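Side-chain contacts in lipoate-protein ligase, putative (Streptococcus pneumoniae, PDB 1VQZ), which is a putative member of the lipoate-protein ligase family, joining a catalytic domain of the class II tRNA synthetase clan to a smaller C-terminal domain: residues A[113-118]-A[218-223]; A[316-321]-A[334-339]; A[26-31]-A[238-243]; A[51-56]-A[63-68]. All coordinates share one frame; numbering follows the deposited sequence. Where two conformers were deposited one is given.

Interaction 1. Residues A[113-118]-A[218-223]; sequences FSTPVI and KKEYPE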
loop_
_atom_site.group_PDB
_atom_site.type_symbol
_atom_site.label_atom_id
_atom_site.label_comp_id
_atom_site.label_asym_id
_atom_site.label_seq_id
_atom_site.Cartn_x
_atom_site.Cartn_y
_atom_site.Cartn_z
ATOM N N PHE A 113 9.280 0.038 14.775
ATOM C CA PHE A 113 10.372 0.035 13.764
ATOM C C PHE A 113 11.043 1.399 13.656
ATOM O O PHE A 113 12.243 1.518 13.370
ATOM C CB PHE A 113 9.765 -0.377 12.420
ATOM C CG PHE A 113 10.705 -0.313 11.228
ATOM C CD1 PHE A 113 11.842 -1.090 11.164
ATOM C CD2 PHE A 113 10.402 0.525 10.134
ATOM C CE1 PHE A 113 12.681 -1.058 10.016
ATOM C CE2 PHE A 113 11.219 0.580 8.998
ATOM C CZ PHE A 113 12.363 -0.213 8.921
ATOM N N SER A 114 10.257 2.427 13.931
ATOM C CA SER A 114 10.669 3.800 13.702
ATOM C C SER A 114 11.877 4.178 14.578
ATOM O O SER A 114 12.715 4.956 14.168
ATOM C CB SER A 114 9.479 4.717 13.994
ATOM O OG SER A 114 9.345 4.929 15.401
ATOM N N THR A 115 11.952 3.623 15.790
ATOM C CA THR A 115 13.082 3.879 16.667
ATOM C C THR A 115 14.386 3.320 16.095
ATOM O O THR A 115 15.383 4.066 16.013
ATOM C CB THR A 115 12.822 3.427 18.138
ATOM O OG1 THR A 115 12.035 4.434 18.782
ATOM C CG2 THR A 115 14.115 3.290 18.910
ATOM N N PRO A 116 14.400 2.019 15.743
ATOM C CA PRO A 116 15.506 1.443 14.972
ATOM C C PRO A 116 15.920 2.268 13.741
ATOM O O PRO A 116 17.126 2.478 13.542
ATOM C CB PRO A 116 14.983 0.064 14.580
ATOM C CG PRO A 116 14.057 -0.299 15.663
ATOM C CD PRO A 116 13.399 0.984 16.091
ATOM N N VAL A 117 14.963 2.777 12.963
ATOM C CA VAL A 117 15.337 3.645 11.831
ATOM C C VAL A 117 16.026 4.915 12.324
ATOM O O VAL A 117 17.106 5.216 11.851
ATOM C CB VAL A 117 14.169 3.966 10.919
ATOM C CG1 VAL A 117 14.619 4.831 9.737
ATOM C CG2 VAL A 117 13.556 2.658 10.387
ATOM N N ILE A 118 15.427 5.596 13.316
ATOM C CA ILE A 118 15.920 6.891 13.840
ATOM C C ILE A 118 17.326 6.738 14.371
ATOM O O ILE A 118 18.187 7.615 14.171
ATOM C CB ILE A 118 15.019 7.446 15.007
ATOM C CG1 ILE A 118 13.604 7.830 14.548
ATOM C CG2 ILE A 118 15.658 8.656 15.707
ATOM C CD1 ILE A 118 13.504 8.436 13.187
ATOM N N LYS A 218 18.236 -6.939 15.004
ATOM C CA LYS A 218 18.781 -8.116 15.662
ATOM C C LYS A 218 19.260 -7.798 17.084
ATOM O O LYS A 218 19.152 -8.628 18.008
ATOM C CB LYS A 218 19.906 -8.753 14.802
ATOM C CG LYS A 218 19.329 -9.578 13.655
ATOM C CD LYS A 218 20.236 -9.794 12.467
ATOM C CE LYS A 218 21.012 -11.073 12.543
ATOM N NZ LYS A 218 21.778 -11.320 11.298
ATOM N N LYS A 219 19.726 -6.571 17.259
ATOM C CA LYS A 219 20.275 -6.124 18.516
ATOM C C LYS A 219 19.108 -5.812 19.446
ATOM O O LYS A 219 19.104 -6.198 20.602
ATOM C CB LYS A 219 21.158 -4.889 18.278
ATOM C CG LYS A 219 22.408 -4.871 19.124
ATOM N N GLU A 220 18.098 -5.150 18.887
ATOM C CA GLU A 220 16.832 -4.848 19.575
ATOM C C GLU A 220 16.084 -6.142 19.978
ATOM O O GLU A 220 15.585 -6.260 21.108
ATOM C CB GLU A 220 15.998 -3.938 18.665
ATOM C CG GLU A 220 14.815 -3.214 19.304
ATOM C CD GLU A 220 15.220 -1.954 20.065
ATOM O OE1 GLU A 220 15.978 -2.079 21.045
ATOM O OE2 GLU A 220 14.763 -0.848 19.686
ATOM N N TYR A 221 16.085 -7.133 19.094
ATOM C CA TYR A 221 15.370 -8.387 19.306
ATOM C C TYR A 221 16.277 -9.613 19.178
ATOM O O TYR A 221 16.248 -10.323 18.151
ATOM C CB TYR A 221 14.192 -8.485 18.325
ATOM C CG TYR A 221 13.228 -7.294 18.378
ATOM C CD1 TYR A 221 12.226 -7.222 19.343
ATOM C CD2 TYR A 221 13.329 -6.253 17.456
ATOM C CE1 TYR A 221 11.344 -6.131 19.388
ATOM C CE2 TYR A 221 12.469 -5.154 17.504
ATOM C CZ TYR A 221 11.479 -5.100 18.475
ATOM O OH TYR A 221 10.619 -4.009 18.502
ATOM N N PRO A 222 17.071 -9.895 20.234
ATOM C CA PRO A 222 17.989 -11.044 20.206
ATOM C C PRO A 222 17.328 -12.432 20.021
ATOM O O PRO A 222 18.014 -13.403 19.642
ATOM C CB PRO A 222 18.720 -10.971 21.555
ATOM C CG PRO A 222 18.294 -9.719 22.213
ATOM C CD PRO A 222 17.137 -9.144 21.500
ATOM N N GLU A 223 16.027 -12.498 20.330
ATOM C CA GLU A 223 15.188 -13.686 20.112
ATOM C C GLU A 223 15.012 -14.024 18.645
ATOM O O GLU A 223 14.899 -15.194 18.287
ATOM C CB GLU A 223 13.775 -13.486 20.698
ATOM C CG GLU A 223 12.939 -12.321 20.098
ATOM C CD GLU A 223 12.977 -11.080 20.962
ATOM O OE1 GLU A 223 14.091 -10.624 21.282
ATOM O OE2 GLU A 223 11.893 -10.575 21.337
#
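Glu220, on the last turn of helix 206-220, reaches across to Thr115 and Pro116 of helix 110-123. Its CG lies anti to the backbone N (chi1 -165°), and a bend at chi2 (81°) brings the carboxylate over the flank of the other helix. OE2 comes within 4.1 Å of Pro116 CG, the side chains of Glu220 and Pro116 crossing at about a right angle. The same OE2 lies 4.3 Å from Thr115 CG2; the contact is a loose one between a carboxylate oxygen and carbon, with no hydrogen bond. Pro116 carries no N-H, and helix 110-123 is kinked where its N skips the bond to the preceding turn. The two helices, both of the catalytic domain, also pack earlier along helix 206-220: Pro116 touches Tyr216 and Met217, and Phe113 touches Leu213 while its ring stacks on Tyr96 of the large mixed sheet. At Tyr221 the second segment leaves helical geometry. Its chi1 of -55° swings the ring back toward helix 110-123, yet CE2 stays 5.4 Å from Pro116 CG, short of true contact. The Tyr221 side chain rests on Met13 of strand 13-17.

Interaction 2. Residues A[316-321]-A[334-339]; sequences KALKTI and EIAEAV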
loop_
_atom_site.group_PDB
_atom_site.type_symbol
_atom_site.label_atom_id
_atom_site.label_comp_id
_atom_site.label_asym_id
_atom_site.label_seq_id
_atom_site.Cartn_x
_atom_site.Cartn_y
_atom_site.Cartn_z
ATOM N N LYS A 316 -27.992 5.373 5.084
ATOM C CA LYS A 316 -28.444 4.529 6.192
ATOM C C LYS A 316 -27.622 3.223 6.295
ATOM O O LYS A 316 -27.163 2.833 7.364
ATOM C CB LYS A 316 -29.944 4.257 6.025
ATOM C CG LYS A 316 -30.629 3.768 7.228
ATOM C CD LYS A 316 -32.115 4.166 7.267
ATOM C CE LYS A 316 -32.823 3.501 8.466
ATOM N NZ LYS A 316 -34.034 4.276 8.949
ATOM N N ALA A 317 -27.378 2.588 5.155
ATOM C CA ALA A 317 -26.552 1.390 5.085
ATOM C C ALA A 317 -25.111 1.678 5.520
ATOM O O ALA A 317 -24.456 0.878 6.256
ATOM C CB ALA A 317 -26.550 0.795 3.645
ATOM N N LEU A 318 -24.604 2.819 5.103
ATOM C CA LEU A 318 -23.232 3.157 5.436
ATOM C C LEU A 318 -23.044 3.437 6.934
ATOM O O LEU A 318 -21.933 3.252 7.491
ATOM C CB LEU A 318 -22.740 4.313 4.598
ATOM C CG LEU A 318 -22.533 4.053 3.093
ATOM C CD1 LEU A 318 -22.191 5.404 2.416
ATOM C CD2 LEU A 318 -21.431 3.045 2.858
ATOM N N LYS A 319 -24.100 3.914 7.582
ATOM C CA LYS A 319 -24.080 4.138 9.042
ATOM C C LYS A 319 -24.203 2.834 9.848
ATOM O O LYS A 319 -24.248 2.894 11.075
ATOM C CB LYS A 319 -25.169 5.125 9.492
ATOM C CG LYS A 319 -25.227 6.373 8.661
ATOM C CD LYS A 319 -25.975 7.515 9.191
ATOM C CE LYS A 319 -25.039 8.517 9.876
ATOM N NZ LYS A 319 -23.773 8.800 9.081
ATOM N N THR A 320 -24.251 1.676 9.184
ATOM C CA THR A 320 -24.222 0.372 9.869
ATOM C C THR A 320 -22.809 -0.241 9.879
ATOM O O THR A 320 -22.618 -1.364 10.346
ATOM C CB THR A 320 -25.202 -0.660 9.269
ATOM O OG1 THR A 320 -24.763 -1.035 7.961
ATOM C CG2 THR A 320 -26.594 -0.121 9.200
ATOM N N ILE A 321 -21.830 0.508 9.388
ATOM C CA ILE A 321 -20.430 0.042 9.360
ATOM C C ILE A 321 -19.487 1.142 9.757
ATOM O O ILE A 321 -19.839 2.309 9.673
ATOM C CB ILE A 321 -20.040 -0.467 7.956
ATOM C CG1 ILE A 321 -20.195 0.649 6.898
ATOM C CG2 ILE A 321 -20.883 -1.690 7.627
ATOM C CD1 ILE A 321 -19.301 0.535 5.737
ATOM N N GLU A 334 -20.219 11.730 2.171
ATOM C CA GLU A 334 -19.424 11.868 0.968
ATOM C C GLU A 334 -19.450 10.576 0.143
ATOM O O GLU A 334 -19.581 10.637 -1.059
ATOM C CB GLU A 334 -17.985 12.296 1.322
ATOM C CG GLU A 334 -17.854 13.768 1.717
ATOM C CD GLU A 334 -16.492 14.156 2.307
ATOM O OE1 GLU A 334 -15.880 13.399 3.110
ATOM O OE2 GLU A 334 -16.042 15.273 1.998
ATOM N N ILE A 335 -19.269 9.413 0.769
ATOM C CA ILE A 335 -19.343 8.150 0.038
ATOM C C ILE A 335 -20.722 7.920 -0.575
ATOM O O ILE A 335 -20.808 7.536 -1.760
ATOM C CB ILE A 335 -18.915 6.926 0.922
ATOM C CG1 ILE A 335 -17.448 7.048 1.289
ATOM C CG2 ILE A 335 -19.129 5.608 0.195
ATOM C CD1 ILE A 335 -16.533 7.119 0.087
ATOM N N ALA A 336 -21.799 8.203 0.181
ATOM C CA ALA A 336 -23.160 8.134 -0.372
ATOM C C ALA A 336 -23.295 8.965 -1.640
ATOM O O ALA A 336 -23.930 8.542 -2.626
ATOM C CB ALA A 336 -24.183 8.593 0.630
ATOM N N GLU A 337 -22.709 10.155 -1.609
ATOM C CA GLU A 337 -22.768 11.071 -2.747
ATOM C C GLU A 337 -22.037 10.475 -3.968
ATOM O O GLU A 337 -22.535 10.515 -5.079
ATOM C CB GLU A 337 -22.194 12.431 -2.360
ATOM C CG GLU A 337 -22.404 13.498 -3.399
ATOM C CD GLU A 337 -21.864 14.876 -2.984
ATOM O OE1 GLU A 337 -21.282 15.012 -1.869
ATOM O OE2 GLU A 337 -22.026 15.815 -3.800
ATOM N N ALA A 338 -20.886 9.871 -3.733
ATOM C CA ALA A 338 -20.167 9.115 -4.783
ATOM C C ALA A 338 -21.044 7.969 -5.364
ATOM O O ALA A 338 -21.119 7.766 -6.579
ATOM C CB ALA A 338 -18.866 8.581 -4.233
ATOM N N VAL A 339 -21.742 7.255 -4.490
ATOM C CA VAL A 339 -22.549 6.125 -4.926
ATOM C C VAL A 339 -23.757 6.577 -5.733
ATOM O O VAL A 339 -24.099 5.962 -6.743
ATOM C CB VAL A 339 -22.973 5.229 -3.695
ATOM C CG1 VAL A 339 -23.965 4.122 -4.118
ATOM C CG2 VAL A 339 -21.745 4.563 -3.075
#
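Helices 311-318 and 332-339 of the C-terminal domain pack against each other through Leu318, which meets Ile335 and Ala336 where the first helix ends and the chain turns. The contact is buried and carried by apolar side chains, with a single methyl at its centre. Leu318 has CG anti to its carbonyl carbon (chi1 -69°), which directs CD1 into the angle between two successive residues of the second helix. There CD1 lies 3.8 Å from Ile335 CG2 and 3.6 Å from the backbone N of Ala336, while Ala336 CB touches it more distantly at 4.2 Å. The side chains of Leu318 and Ile335 cross at about a right angle. Ile335 offers CB and the CG2 branch to the leucine, whereas its longer branch leads away from the first helix; the side chain also packs on Val271 of strand 269-278, and on Phe327 and Ile330. Val300 of helix 298-304 adds to the surroundings of Leu318, so the methyl contact is one piece of a core formed by helices on a sheet. Beyond Leu318 the chain makes a type I turn to Ile321. Arg332, at the start of the second helix, bonds through NE to Leu318 O and through NH2 to Ile321 O, a polar tie beside the apolar one. The end of helix 311-318 is held at Ala317 O, which receives Thr320 N at 3.0 Å and, in the carbonyl plane on a lone pair, Thr320 OG1 at 2.6 Å.

Interaction 3. Residues A[26-31]-A[238-243]; sequences NIALEE and NRIKDT. With EDO (1,2-ethanediol), chain N; EDO (1,2-ethanediol), chain L.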
loop_
_atom_site.group_PDB
_atom_site.type_symbol
_atom_site.label_atom_id
_atom_site.label_comp_id
_atom_site.label_asym_id
_atom_site.label_seq_id
_atom_site.Cartn_x
_atom_site.Cartn_y
_atom_site.Cartn_z
ATOM N N ASN A 26 8.560 -10.726 -5.259
ATOM C CA ASN A 26 8.776 -10.085 -3.969
ATOM C C ASN A 26 7.476 -9.792 -3.241
ATOM O O ASN A 26 7.378 -9.930 -1.988
ATOM C CB ASN A 26 9.552 -8.780 -4.136
ATOM C CG ASN A 26 11.056 -8.978 -4.463
ATOM O OD1 ASN A 26 11.621 -10.087 -4.385
ATOM N ND2 ASN A 26 11.710 -7.855 -4.877
ATOM N N ILE A 27 6.489 -9.322 -4.003
ATOM C CA ILE A 27 5.219 -8.971 -3.432
ATOM C C ILE A 27 4.499 -10.262 -3.028
ATOM O O ILE A 27 3.860 -10.317 -1.951
ATOM C CB ILE A 27 4.461 -8.004 -4.347
ATOM C CG1 ILE A 27 5.180 -6.646 -4.355
ATOM C CG2 ILE A 27 3.020 -7.752 -3.892
ATOM C CD1 ILE A 27 4.590 -5.698 -5.351
ATOM N N ALA A 28 4.620 -11.303 -3.870
ATOM C CA ALA A 28 4.057 -12.636 -3.531
ATOM C C ALA A 28 4.660 -13.173 -2.202
ATOM O O ALA A 28 3.962 -13.746 -1.333
ATOM C CB ALA A 28 4.292 -13.604 -4.679
ATOM N N LEU A 29 5.969 -12.968 -2.043
ATOM C CA LEU A 29 6.676 -13.451 -0.881
ATOM C C LEU A 29 6.183 -12.716 0.357
ATOM O O LEU A 29 5.982 -13.339 1.405
ATOM C CB LEU A 29 8.194 -13.332 -1.075
ATOM C CG LEU A 29 9.101 -13.918 0.020
ATOM C CD1 LEU A 29 10.367 -14.372 -0.524
ATOM C CD2 LEU A 29 9.364 -12.926 1.187
ATOM N N GLU A 30 5.950 -11.403 0.228
ATOM C CA GLU A 30 5.449 -10.604 1.354
ATOM C C GLU A 30 4.050 -11.061 1.743
ATOM O O GLU A 30 3.747 -11.219 2.947
ATOM C CB GLU A 30 5.458 -9.099 1.015
ATOM C CG GLU A 30 5.001 -8.182 2.157
ATOM C CD GLU A 30 4.797 -6.769 1.697
ATOM O OE1 GLU A 30 4.088 -6.593 0.692
ATOM O OE2 GLU A 30 5.354 -5.838 2.335
ATOM N N GLU A 31 3.188 -11.277 0.747
ATOM C CA GLU A 31 1.844 -11.758 1.045
ATOM C C GLU A 31 1.847 -13.135 1.720
ATOM O O GLU A 31 1.008 -13.445 2.629
ATOM C CB GLU A 31 0.995 -11.837 -0.232
ATOM C CG GLU A 31 -0.473 -12.100 0.071
ATOM C CD GLU A 31 -1.339 -12.261 -1.173
ATOM O OE1 GLU A 31 -1.005 -13.047 -2.092
ATOM O OE2 GLU A 31 -2.379 -11.621 -1.200
ATOM N N ASN A 238 5.825 -18.839 -5.690
ATOM C CA ASN A 238 5.799 -18.651 -7.138
ATOM C C ASN A 238 4.437 -18.915 -7.769
ATOM O O ASN A 238 4.057 -18.257 -8.758
ATOM C CB ASN A 238 6.935 -19.483 -7.795
ATOM C CG ASN A 238 8.312 -18.750 -7.737
ATOM O OD1 ASN A 238 8.425 -17.641 -8.231
ATOM N ND2 ASN A 238 9.320 -19.359 -7.115
ATOM N N ARG A 239 3.687 -19.876 -7.222
ATOM C CA ARG A 239 2.292 -20.057 -7.624
ATOM C C ARG A 239 1.463 -18.772 -7.417
ATOM O O ARG A 239 0.640 -18.413 -8.244
ATOM C CB ARG A 239 1.673 -21.244 -6.859
ATOM C CG ARG A 239 0.198 -21.566 -7.198
ATOM C CD ARG A 239 0.063 -22.405 -8.493
ATOM N N ILE A 240 1.636 -18.137 -6.278
ATOM C CA ILE A 240 0.961 -16.874 -5.991
ATOM C C ILE A 240 1.407 -15.770 -6.967
ATOM O O ILE A 240 0.599 -14.991 -7.416
ATOM C CB ILE A 240 1.187 -16.398 -4.527
ATOM C CG1 ILE A 240 0.535 -17.408 -3.562
ATOM C CG2 ILE A 240 0.585 -14.970 -4.328
ATOM C CD1 ILE A 240 0.776 -17.154 -2.083
ATOM N N LYS A 241 2.706 -15.698 -7.261
ATOM C CA LYS A 241 3.214 -14.849 -8.351
ATOM C C LYS A 241 2.526 -15.160 -9.692
ATOM O O LYS A 241 2.001 -14.250 -10.335
ATOM C CB LYS A 241 4.743 -14.996 -8.454
ATOM C CG LYS A 241 5.394 -14.183 -9.589
ATOM C CD LYS A 241 6.842 -14.633 -9.951
ATOM C CE LYS A 241 7.462 -13.682 -11.018
ATOM N NZ LYS A 241 8.743 -14.156 -11.652
ATOM N N ASP A 242 2.456 -16.441 -10.067
ATOM C CA ASP A 242 1.916 -16.872 -11.377
ATOM C C ASP A 242 0.399 -16.652 -11.525
ATOM O O ASP A 242 -0.092 -16.446 -12.619
ATOM C CB ASP A 242 2.211 -18.360 -11.652
ATOM C CG ASP A 242 3.685 -18.656 -11.886
ATOM O OD1 ASP A 242 4.489 -17.718 -12.093
ATOM O OD2 ASP A 242 4.044 -19.856 -11.818
ATOM N N THR A 243 -0.334 -16.725 -10.422
ATOM C CA THR A 243 -1.757 -16.578 -10.428
ATOM C C THR A 243 -2.270 -15.239 -9.923
ATOM O O THR A 243 -3.439 -14.936 -10.113
ATOM C CB THR A 243 -2.445 -17.681 -9.613
ATOM O OG1 THR A 243 -2.150 -17.503 -8.231
ATOM C CG2 THR A 243 -2.018 -19.076 -10.113
HETATM C C1 EDO N . -2.972 -16.576 -0.957
HETATM O O1 EDO N . -2.722 -15.743 0.170
HETATM C C2 EDO N . -2.279 -15.927 -2.143
HETATM O O2 EDO N . -2.999 -14.787 -2.603
HETATM C C1 EDO L . 4.536 -2.917 -2.297
HETATM O O1 EDO L . 5.051 -1.660 -1.924
HETATM C C2 EDO L . 4.176 -3.592 -0.995
HETATM O O2 EDO L . 3.967 -4.972 -1.199
#
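Ile240 of helix 231-245 lies against Ala28 and Glu31 of helix 23-36, a helix pair in which helix 23-36 lies on the large mixed sheet of the catalytic domain. The segment axes approach to 8.3 Å with 121° between their directions, and the small Ala28 stands near the crossing. Starting at the branch point, Ile240 CB faces Ala28 CB at 4.2 Å. Its CG2 points into the interface, touching the Ala28 methyl at 4.0 Å and coming to 3.4 Å from Glu31 OE1. The other branch, with CG1 anti to the carbonyl carbon (chi1 -65°), leaves the helix pair and runs alongside a 1,2-ethanediol. This same molecule donates from O2 to Glu31 OE1 at 2.7 Å. The Glu31 carboxylate thus lies along the flank of Ile240; its other oxygen, OE2, forms salt bridges with Lys35 and Lys244, so positive charge from both helices gathers at this buried group. Phe245 touches Ala28, Glu31 and Ile240, while on the sheet side of helix 23-36 Ile27 and Glu30 touch Trp47 and Leu29 touches Leu45, both residues of strand 42-47. Ala28 CB is also 3.7 Å from the backbone N of Lys241. Beyond CB, Lys241 departs as an extended chain with CG anti to its backbone N (chi1 178°), ending with NZ in a salt bridge to Asp22 OD2.

Interaction 4. Residues A[51-56]-A[63-68]; sequences PSIIVG and EEINRD. With EDO (1,2-ethanediol), chain C.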
loop_
_atom_site.group_PDB
_atom_site.type_symbol
_atom_site.label_atom_id
_atom_site.label_comp_id
_atom_site.label_asym_id
_atom_site.label_seq_id
_atom_site.Cartn_x
_atom_site.Cartn_y
_atom_site.Cartn_z
ATOM N N PRO A 51 12.856 -1.235 -11.104
ATOM C CA PRO A 51 11.912 -0.139 -11.475
ATOM C C PRO A 51 10.457 -0.590 -11.726
ATOM O O PRO A 51 10.143 -1.425 -12.627
ATOM C CB PRO A 51 12.542 0.491 -12.738
ATOM C CG PRO A 51 14.060 0.272 -12.498
ATOM C CD PRO A 51 14.129 -1.140 -11.837
ATOM N N SER A 52 9.569 -0.003 -10.952
ATOM C CA SER A 52 8.193 -0.465 -10.849
ATOM C C SER A 52 7.251 0.650 -10.455
ATOM O O SER A 52 7.610 1.514 -9.652
ATOM C CB SER A 52 8.083 -1.593 -9.798
ATOM O OG SER A 52 8.929 -2.727 -10.084
ATOM N N ILE A 53 6.052 0.647 -11.040
ATOM C CA ILE A 53 4.924 1.389 -10.495
ATOM C C ILE A 53 4.040 0.425 -9.718
ATOM O O ILE A 53 3.481 -0.523 -10.273
ATOM C CB ILE A 53 4.070 2.122 -11.565
ATOM C CG1 ILE A 53 4.954 3.044 -12.431
ATOM C CG2 ILE A 53 2.932 2.895 -10.868
ATOM C CD1 ILE A 53 5.548 4.232 -11.651
ATOM N N ILE A 54 3.896 0.699 -8.439
ATOM C CA ILE A 54 3.076 -0.092 -7.570
ATOM C C ILE A 54 1.766 0.672 -7.312
ATOM O O ILE A 54 1.784 1.784 -6.798
ATOM C CB ILE A 54 3.758 -0.383 -6.242
ATOM C CG1 ILE A 54 5.151 -1.022 -6.441
ATOM C CG2 ILE A 54 2.903 -1.343 -5.410
ATOM C CD1 ILE A 54 5.171 -2.301 -7.254
ATOM N N VAL A 55 0.648 0.051 -7.658
ATOM C CA VAL A 55 -0.649 0.667 -7.562
ATOM C C VAL A 55 -1.385 0.123 -6.379
ATOM O O VAL A 55 -1.176 -1.022 -5.981
ATOM C CB VAL A 55 -1.500 0.611 -8.890
ATOM C CG1 VAL A 55 -0.703 1.224 -10.032
ATOM C CG2 VAL A 55 -1.960 -0.815 -9.252
ATOM N N GLY A 56 -2.234 0.985 -5.810
ATOM C CA GLY A 56 -3.052 0.633 -4.676
ATOM C C GLY A 56 -4.067 -0.426 -5.029
ATOM O O GLY A 56 -4.474 -0.607 -6.183
ATOM N N GLU A 63 -6.666 3.350 -16.103
ATOM C CA GLU A 63 -6.910 4.783 -16.245
ATOM C C GLU A 63 -5.865 5.675 -15.589
ATOM O O GLU A 63 -5.966 6.887 -15.684
ATOM C CB GLU A 63 -8.263 5.096 -15.645
ATOM C CG GLU A 63 -9.418 4.503 -16.398
ATOM C CD GLU A 63 -9.418 4.919 -17.862
ATOM O OE1 GLU A 63 -9.058 6.083 -18.144
ATOM O OE2 GLU A 63 -9.749 4.067 -18.713
ATOM N N GLU A 64 -4.882 5.064 -14.925
ATOM C CA GLU A 64 -3.820 5.757 -14.163
ATOM C C GLU A 64 -2.425 5.673 -14.742
ATOM O O GLU A 64 -1.589 6.517 -14.454
ATOM C CB GLU A 64 -3.666 5.180 -12.771
ATOM C CG GLU A 64 -4.906 5.019 -11.943
ATOM C CD GLU A 64 -5.732 6.271 -11.860
ATOM O OE1 GLU A 64 -5.144 7.348 -11.600
ATOM O OE2 GLU A 64 -6.966 6.156 -12.074
ATOM N N ILE A 65 -2.145 4.622 -15.488
ATOM C CA ILE A 65 -0.803 4.380 -16.016
ATOM C C ILE A 65 -0.600 4.881 -17.457
ATOM O O ILE A 65 -1.437 4.613 -18.358
ATOM C CB ILE A 65 -0.506 2.845 -15.978
ATOM C CG1 ILE A 65 -0.532 2.346 -14.541
ATOM C CG2 ILE A 65 0.831 2.480 -16.690
ATOM C CD1 ILE A 65 0.531 2.957 -13.676
ATOM N N ASN A 66 0.499 5.593 -17.671
ATOM C CA ASN A 66 0.984 5.850 -19.013
ATOM C C ASN A 66 1.643 4.600 -19.587
ATOM O O ASN A 66 2.840 4.357 -19.366
ATOM C CB ASN A 66 1.970 7.005 -19.027
ATOM C CG ASN A 66 2.335 7.442 -20.430
ATOM O OD1 ASN A 66 2.486 6.620 -21.307
ATOM N ND2 ASN A 66 2.508 8.743 -20.628
ATOM N N ARG A 67 0.805 3.811 -20.274
ATOM C CA ARG A 67 1.144 2.581 -20.996
ATOM C C ARG A 67 2.447 2.640 -21.781
ATOM O O ARG A 67 3.302 1.789 -21.622
ATOM C CB ARG A 67 0.031 2.285 -22.028
ATOM C CG ARG A 67 0.178 0.961 -22.768
ATOM C CD ARG A 67 -0.847 0.843 -23.903
ATOM N NE ARG A 67 -0.365 1.535 -25.095
ATOM C CZ ARG A 67 -1.148 1.988 -26.068
ATOM N NH1 ARG A 67 -2.464 1.807 -26.009
ATOM N NH2 ARG A 67 -0.613 2.609 -27.121
ATOM N N ASP A 68 2.566 3.634 -22.647
ATOM C CA ASP A 68 3.721 3.713 -23.507
ATOM C C ASP A 68 4.980 4.076 -22.758
ATOM O O ASP A 68 6.032 3.633 -23.118
ATOM C CB ASP A 68 3.513 4.774 -24.571
ATOM C CG ASP A 68 2.534 4.353 -25.615
ATOM O OD1 ASP A 68 2.074 3.173 -25.599
ATOM O OD2 ASP A 68 2.249 5.235 -26.425
HETATM C C1 EDO C . -0.687 5.452 -22.633
HETATM O O1 EDO C . -1.457 6.367 -21.823
HETATM C C2 EDO C . 0.053 6.046 -23.832
HETATM O O2 EDO C . 0.964 7.109 -23.473
#
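Ile53 and Ile65 make the tight part of this contact, buried and wholly apolar. Ile65 CD1 lies 3.7 Å from Ile53 CG2, the two side chains sliding past each other in opposite directions, and the same methyl reaches Val55 CG1 at 4.2 Å. Ile65 thus bridges two residues on one side of the strand, its CG1 branch anti to the carbonyl carbon (chi1 -62°) carrying CD1 between them. Ile53 is further covered by Leu170 and Ala173 of helix 169-173. The segments belong to a beta-alpha-beta unit: strand 52-55 leads through this loop into helix 67-73, then to the parallel strand 76-79 at its side. Toward solvent the packing gives way to polar groups. Glu64 has its nearest side-chain approach at 5.7 Å, and its carboxylate leads away from the strand to a long, weak ion pair with Lys270. Asn66 is the N-cap of helix 67-73: its OD1 accepts from Tyr69 N and also, at 2.7 Å, from O2 of a 1,2-ethanediol lying over the helix start. The exposed Arg67 bends at chi3 to bring NE 3.0 Å from Asp68 OD1, a salt bridge met on the syn side but 33° out of the carboxylate plane.

From the N terminus, helix 23-36 opens interaction 3, which is not closed until helix 231-245 returns some 200 residues later. Inside that loop, interaction 4 closes first, a short loop from strand 52-55 to the start of helix 67-73; interaction 1 follows, bringing helix 206-220 back to helix 110-123. Both are nested in interaction 3 and in series with each other. Interactions 3 and 4 touch directly, Ile27 CD1 lying 3.9 Å from Ile54 CD1, so helix 23-36 meets the small three-stranded sheet there. Interaction 2 comes last, crosses none of the others, and joins two helices of the C-terminal domain, its centre 42 Å from that of interaction 1.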